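Local coordinates for putative flavoprotein decarboxylase (Streptomyces olivoviridis, PDB 6JLS), which acts as an FMN-dependent cysteine decarboxylase in the biosynthesis of thioviridamide, at residues L17-C22 and S93-V98; G45-A50 and P66-S71. All coordinates share one frame; numbering follows the deposited sequence.

Leaving the N terminus, the chain first lays down strand 18-23, crosses to helix 32-40 and returns as the neighbouring strand 46-51. Interaction 2 closes the shorter loop: past helix 61-64, residues 66-71 come back against 45-50 just before the outermost strand 72-73. Helices 75-81 and 85-91 then carry the chain to 93-98, which joins the far side of 17-22 in interaction 1. The smaller loop therefore lies wholly within the larger one. The two contacts meet along strands 18-23 and 46-51, where Leu-19 N probably bonds to Arg-46 O and Met-21 N to His-48 O, so the middle of the parallel sheet is tied to its edge.

Interaction 1 (L17-C22 and S93-V98); sequences LTLTMC and SDAVVV
Thr-20 and Cys-22 pair with Val-96 and Val-98 in the two middle strands of a Rossmann-like parallel sheet, and here the packing is tight. Thr-20 N donates to Ala-95 O and Thr-20 O accepts from Val-97 N, so both its backbone groups grip the residues flanking Val-96. Cys-22 N continues the ladder to Val-97 O at 2.6 Å. Beta-branched valine suits such extended backbone. Leu-19 CD1 lies 4.2 Å from Val-97 CG2 on a face covered by helices 32-40 and 182-193. On the opposite face the small Cys-22 brings CB to 3.7 Å from CG2 of Val-98, a side chain that also lies near Thr-105, an FMN-binding residue.

The other end is looser and partly exposed. Asp-94 leaves the extended conformation, and its side chain takes over from the main chain: OD2 accepts from Thr-18 N on the anti side, 34° out of the carboxylate plane. Asp-94 N returns a bond to Thr-18 O at 2.7 Å. A water accepts from Thr-18 OG1 at this end, and Leu-17 CD2 lies against the carboxylate.

Between the two regions, buried hydroxyls are satisfied in series. Thr-20 has OG1 anti to its carbonyl carbon (chi1 -65°), and OG1 donates to Ser-93 OG at 2.8 Å; Ser-93 OG is in turn hydrogen-bonded to Ile-89 O.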
loop_
_atom_site.group_PDB
_atom_site.type_symbol
_atom_site.label_atom_id
_atom_site.label_comp_id
_atom_site.label_asym_id
_atom_site.label_seq_id
_atom_site.Cartn_x
_atom_site.Cartn_y
_atom_site.Cartn_z
ATOM N N LEU A 17 -0.213 33.610 29.962
ATOM C CA LEU A 17 -1.389 33.183 29.223
ATOM C C LEU A 17 -1.108 31.927 28.405
ATOM O O LEU A 17 -0.013 31.752 27.859
ATOM C CB LEU A 17 -1.864 34.307 28.302
ATOM C CG LEU A 17 -2.246 35.607 29.013
ATOM C CD1 LEU A 17 -2.772 36.649 28.029
ATOM C CD2 LEU A 17 -3.275 35.311 30.090
ATOM N N THR A 18 -2.107 31.055 28.328
ATOM C CA THR A 18 -2.120 29.918 27.415
ATOM C C THR A 18 -3.138 30.203 26.318
ATOM O O THR A 18 -4.341 30.285 26.595
ATOM C CB THR A 18 -2.484 28.626 28.151
ATOM O OG1 THR A 18 -1.485 28.328 29.131
ATOM C CG2 THR A 18 -2.593 27.467 27.179
ATOM N N LEU A 19 -2.667 30.348 25.084
ATOM C CA LEU A 19 -3.546 30.626 23.956
ATOM C C LEU A 19 -3.517 29.481 22.951
ATOM O O LEU A 19 -2.443 29.014 22.551
ATOM C CB LEU A 19 -3.153 31.930 23.258
ATOM C CG LEU A 19 -4.105 32.348 22.135
ATOM C CD1 LEU A 19 -4.371 33.836 22.183
ATOM C CD2 LEU A 19 -3.576 31.952 20.761
ATOM N N THR A 20 -4.694 29.046 22.521
ATOM C CA THR A 20 -4.815 28.029 21.486
ATOM C C THR A 20 -5.325 28.671 20.203
ATOM O O THR A 20 -6.392 29.299 20.194
ATOM C CB THR A 20 -5.735 26.896 21.931
ATOM O OG1 THR A 20 -5.139 26.222 23.052
ATOM C CG2 THR A 20 -5.948 25.903 20.800
ATOM N N MET A 21 -4.557 28.498 19.132
ATOM C CA MET A 21 -4.839 28.999 17.794
ATOM C C MET A 21 -5.360 27.855 16.918
ATOM O O MET A 21 -4.716 26.800 16.818
ATOM C CB MET A 21 -3.548 29.595 17.222
ATOM C CG MET A 21 -3.552 29.940 15.756
ATOM S SD MET A 21 -2.014 30.798 15.252
ATOM C CE MET A 21 -0.869 30.245 16.498
ATOM N N CYS A 22 -6.518 28.048 16.289
ATOM C CA CYS A 22 -7.088 27.034 15.406
ATOM C C CYS A 22 -7.068 27.503 13.957
ATOM O O CYS A 22 -7.377 28.662 13.661
ATOM C CB CYS A 22 -8.522 26.672 15.803
ATOM S SG CYS A 22 -8.741 25.900 17.435
ATOM N N SER A 93 -6.753 26.586 28.340
ATOM C CA SER A 93 -6.553 27.777 27.526
ATOM C C SER A 93 -7.221 28.986 28.159
ATOM O O SER A 93 -8.323 28.883 28.702
ATOM C CB SER A 93 -7.112 27.562 26.121
ATOM O OG SER A 93 -6.443 26.509 25.465
ATOM N N ASP A 94 -6.552 30.135 28.078
ATOM C CA ASP A 94 -7.163 31.402 28.458
ATOM C C ASP A 94 -7.844 32.096 27.290
ATOM O O ASP A 94 -8.630 33.025 27.507
ATOM C CB ASP A 94 -6.124 32.337 29.071
ATOM C CG ASP A 94 -5.388 31.697 30.216
ATOM O OD1 ASP A 94 -6.058 31.135 31.110
ATOM O OD2 ASP A 94 -4.140 31.736 30.207
ATOM N N ALA A 95 -7.569 31.664 26.066
ATOM C CA ALA A 95 -8.342 32.098 24.915
ATOM C C ALA A 95 -8.112 31.101 23.797
ATOM O O ALA A 95 -7.040 30.495 23.706
ATOM C CB ALA A 95 -7.957 33.509 24.460
ATOM N N VAL A 96 -9.128 30.945 22.954
ATOM C CA VAL A 96 -9.092 30.101 21.768
ATOM C C VAL A 96 -9.453 30.981 20.584
ATOM O O VAL A 96 -10.507 31.621 20.596
ATOM C CB VAL A 96 -10.081 28.926 21.890
ATOM C CG1 VAL A 96 -10.159 28.124 20.583
ATOM C CG2 VAL A 96 -9.732 28.046 23.084
ATOM N N VAL A 97 -8.585 31.021 19.572
ATOM C CA VAL A 97 -8.804 31.818 18.363
ATOM C C VAL A 97 -8.928 30.880 17.167
ATOM O O VAL A 97 -8.079 30.003 16.972
ATOM C CB VAL A 97 -7.663 32.822 18.125
ATOM C CG1 VAL A 97 -7.962 33.688 16.906
ATOM C CG2 VAL A 97 -7.452 33.671 19.343
ATOM N N VAL A 98 -9.980 31.058 16.371
ATOM C CA VAL A 98 -10.112 30.364 15.093
ATOM C C VAL A 98 -9.948 31.417 14.005
ATOM O O VAL A 98 -10.818 32.282 13.806
ATOM C CB VAL A 98 -11.439 29.608 14.960
ATOM C CG1 VAL A 98 -11.465 28.804 13.650
ATOM C CG2 VAL A 98 -11.639 28.682 16.143
HETATM O O HOH W 1 -2.557 30.193 31.170
#

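Interaction 2 (G45-A50 and P66-S71); sequences GRLHVA and PFVNGS
Asn-69 holds CG between its own backbone N and carbonyl carbon (chi1 64°), and its amide grips the start of strand 46-51 twice. ND2 donates to Gly-45 O at 2.7 Å, and OD1 accepts from Leu-47 N at 3.0 Å with the donor tilted 24° from the carbonyl plane. Carrying both a donor and an acceptor, asparagine can serve these two backbone groups as a paired strand would. His-48 has CG beside its backbone N (chi1 -56°), and ND1 accepts a nearly straight bond from Ser-71 N, which lies at the ring edge in its plane, 3.1 Å away.

Residues 66-71 complete the crossover from strand 46-51 through helix 61-64 to strand 72-73, which lies parallel to it at the edge of this chain's sheet. Val-49 N donates to Ser-71 O at 3.0 Å, and Val-49 also bonds to Leu-73, so the ladder begins here. Gly-70 has no CB to collide with His-48 ND1 and Leu-47 O, so Gly-70 CA can pass 3.6 Å from His-48 ND1 while Gly-70 N makes a weak bond to Leu-47 O. Beside the polar bonds Val-68 crosses the side chains of Leu-47 and Val-49 at about a right angle, its CG2 methyl touching Val-49 CG2 at 3.5 Å and Leu-47 CD2 at 4.1 Å, while Leu-47 also packs on helix 32-40. Phe-67 packs on Val-27 of a second subunit.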
loop_
_atom_site.group_PDB
_atom_site.type_symbol
_atom_site.label_atom_id
_atom_site.label_comp_id
_atom_site.label_asym_id
_atom_site.label_seq_id
_atom_site.Cartn_x
_atom_site.Cartn_y
_atom_site.Cartn_z
ATOM N N GLY A 45 2.754 32.898 26.882
ATOM C CA GLY A 45 3.476 31.895 27.636
ATOM C C GLY A 45 3.397 30.505 27.043
ATOM O O GLY A 45 4.432 29.889 26.789
ATOM N N ARG A 46 2.184 29.990 26.844
ATOM C CA ARG A 46 1.957 28.725 26.160
ATOM C C ARG A 46 1.149 28.993 24.908
ATOM O O ARG A 46 0.115 29.664 24.963
ATOM C CB ARG A 46 1.199 27.723 27.019
ATOM C CG ARG A 46 2.012 27.097 28.086
ATOM C CD ARG A 46 2.149 25.614 27.860
ATOM N NE ARG A 46 3.155 25.069 28.762
ATOM C CZ ARG A 46 4.443 24.958 28.452
ATOM N NH1 ARG A 46 4.873 25.338 27.259
ATOM N NH2 ARG A 46 5.299 24.460 29.330
ATOM N N LEU A 47 1.605 28.449 23.789
ATOM C CA LEU A 47 0.882 28.530 22.533
ATOM C C LEU A 47 0.580 27.118 22.068
ATOM O O LEU A 47 1.482 26.277 22.036
ATOM C CB LEU A 47 1.697 29.271 21.483
ATOM C CG LEU A 47 1.039 29.464 20.127
ATOM C CD1 LEU A 47 -0.223 30.305 20.274
ATOM C CD2 LEU A 47 2.051 30.125 19.209
ATOM N N HIS A 48 -0.688 26.852 21.745
ATOM C CA HIS A 48 -1.097 25.617 21.083
ATOM C C HIS A 48 -1.713 25.928 19.726
ATOM O O HIS A 48 -2.326 26.984 19.532
ATOM C CB HIS A 48 -2.122 24.842 21.900
ATOM C CG HIS A 48 -1.680 24.515 23.286
ATOM N ND1 HIS A 48 -0.704 23.578 23.554
ATOM C CD2 HIS A 48 -2.108 24.969 24.484
ATOM C CE1 HIS A 48 -0.542 23.481 24.860
ATOM N NE2 HIS A 48 -1.383 24.313 25.447
ATOM N N VAL A 49 -1.589 24.986 18.795
ATOM C CA VAL A 49 -2.157 25.129 17.460
ATOM C C VAL A 49 -2.868 23.838 17.099
ATOM O O VAL A 49 -2.334 22.746 17.329
ATOM C CB VAL A 49 -1.091 25.463 16.400
ATOM C CG1 VAL A 49 -1.737 25.589 15.030
ATOM C CG2 VAL A 49 -0.390 26.750 16.757
ATOM N N ALA A 50 -4.081 23.966 16.562
ATOM C CA ALA A 50 -4.862 22.840 16.075
ATOM C C ALA A 50 -5.303 23.141 14.653
ATOM O O ALA A 50 -5.589 24.301 14.317
ATOM C CB ALA A 50 -6.091 22.589 16.949
ATOM N N PRO A 66 8.261 24.885 14.966
ATOM C CA PRO A 66 9.372 25.703 15.481
ATOM C C PRO A 66 8.923 26.931 16.243
ATOM O O PRO A 66 9.724 27.489 17.003
ATOM C CB PRO A 66 10.153 26.090 14.212
ATOM C CG PRO A 66 9.768 25.081 13.192
ATOM C CD PRO A 66 8.344 24.742 13.497
ATOM N N PHE A 67 7.679 27.367 16.078
ATOM C CA PHE A 67 7.187 28.576 16.727
ATOM C C PHE A 67 6.224 28.297 17.865
ATOM O O PHE A 67 5.743 29.244 18.499
ATOM C CB PHE A 67 6.515 29.482 15.691
ATOM C CG PHE A 67 7.383 29.758 14.505
ATOM C CD1 PHE A 67 7.160 29.117 13.301
ATOM C CD2 PHE A 67 8.453 30.629 14.608
ATOM C CE1 PHE A 67 7.971 29.359 12.210
ATOM C CE2 PHE A 67 9.263 30.879 13.527
ATOM C CZ PHE A 67 9.024 30.239 12.322
ATOM N N VAL A 68 5.952 27.028 18.148
ATOM C CA VAL A 68 4.884 26.604 19.042
ATOM C C VAL A 68 5.520 25.801 20.167
ATOM O O VAL A 68 6.014 24.686 19.940
ATOM C CB VAL A 68 3.827 25.772 18.299
ATOM C CG1 VAL A 68 2.842 25.144 19.277
ATOM C CG2 VAL A 68 3.115 26.634 17.258
ATOM N N ASN A 69 5.511 26.363 21.379
ATOM C CA ASN A 69 6.069 25.678 22.542
ATOM C C ASN A 69 5.082 24.728 23.208
ATOM O O ASN A 69 5.468 24.010 24.136
ATOM C CB ASN A 69 6.570 26.695 23.569
ATOM C CG ASN A 69 5.457 27.542 24.134
ATOM O OD1 ASN A 69 4.546 27.942 23.417
ATOM N ND2 ASN A 69 5.522 27.817 25.424
ATOM N N GLY A 70 3.831 24.710 22.773
ATOM C CA GLY A 70 2.851 23.716 23.187
ATOM C C GLY A 70 2.716 22.618 22.154
ATOM O O GLY A 70 3.697 22.199 21.533
ATOM N N SER A 71 1.488 22.159 21.945
ATOM C CA SER A 71 1.219 21.088 21.002
ATOM C C SER A 71 0.732 21.645 19.671
ATOM O O SER A 71 0.090 22.695 19.615
ATOM C CB SER A 71 0.165 20.129 21.550
ATOM O OG SER A 71 0.546 19.609 22.808
#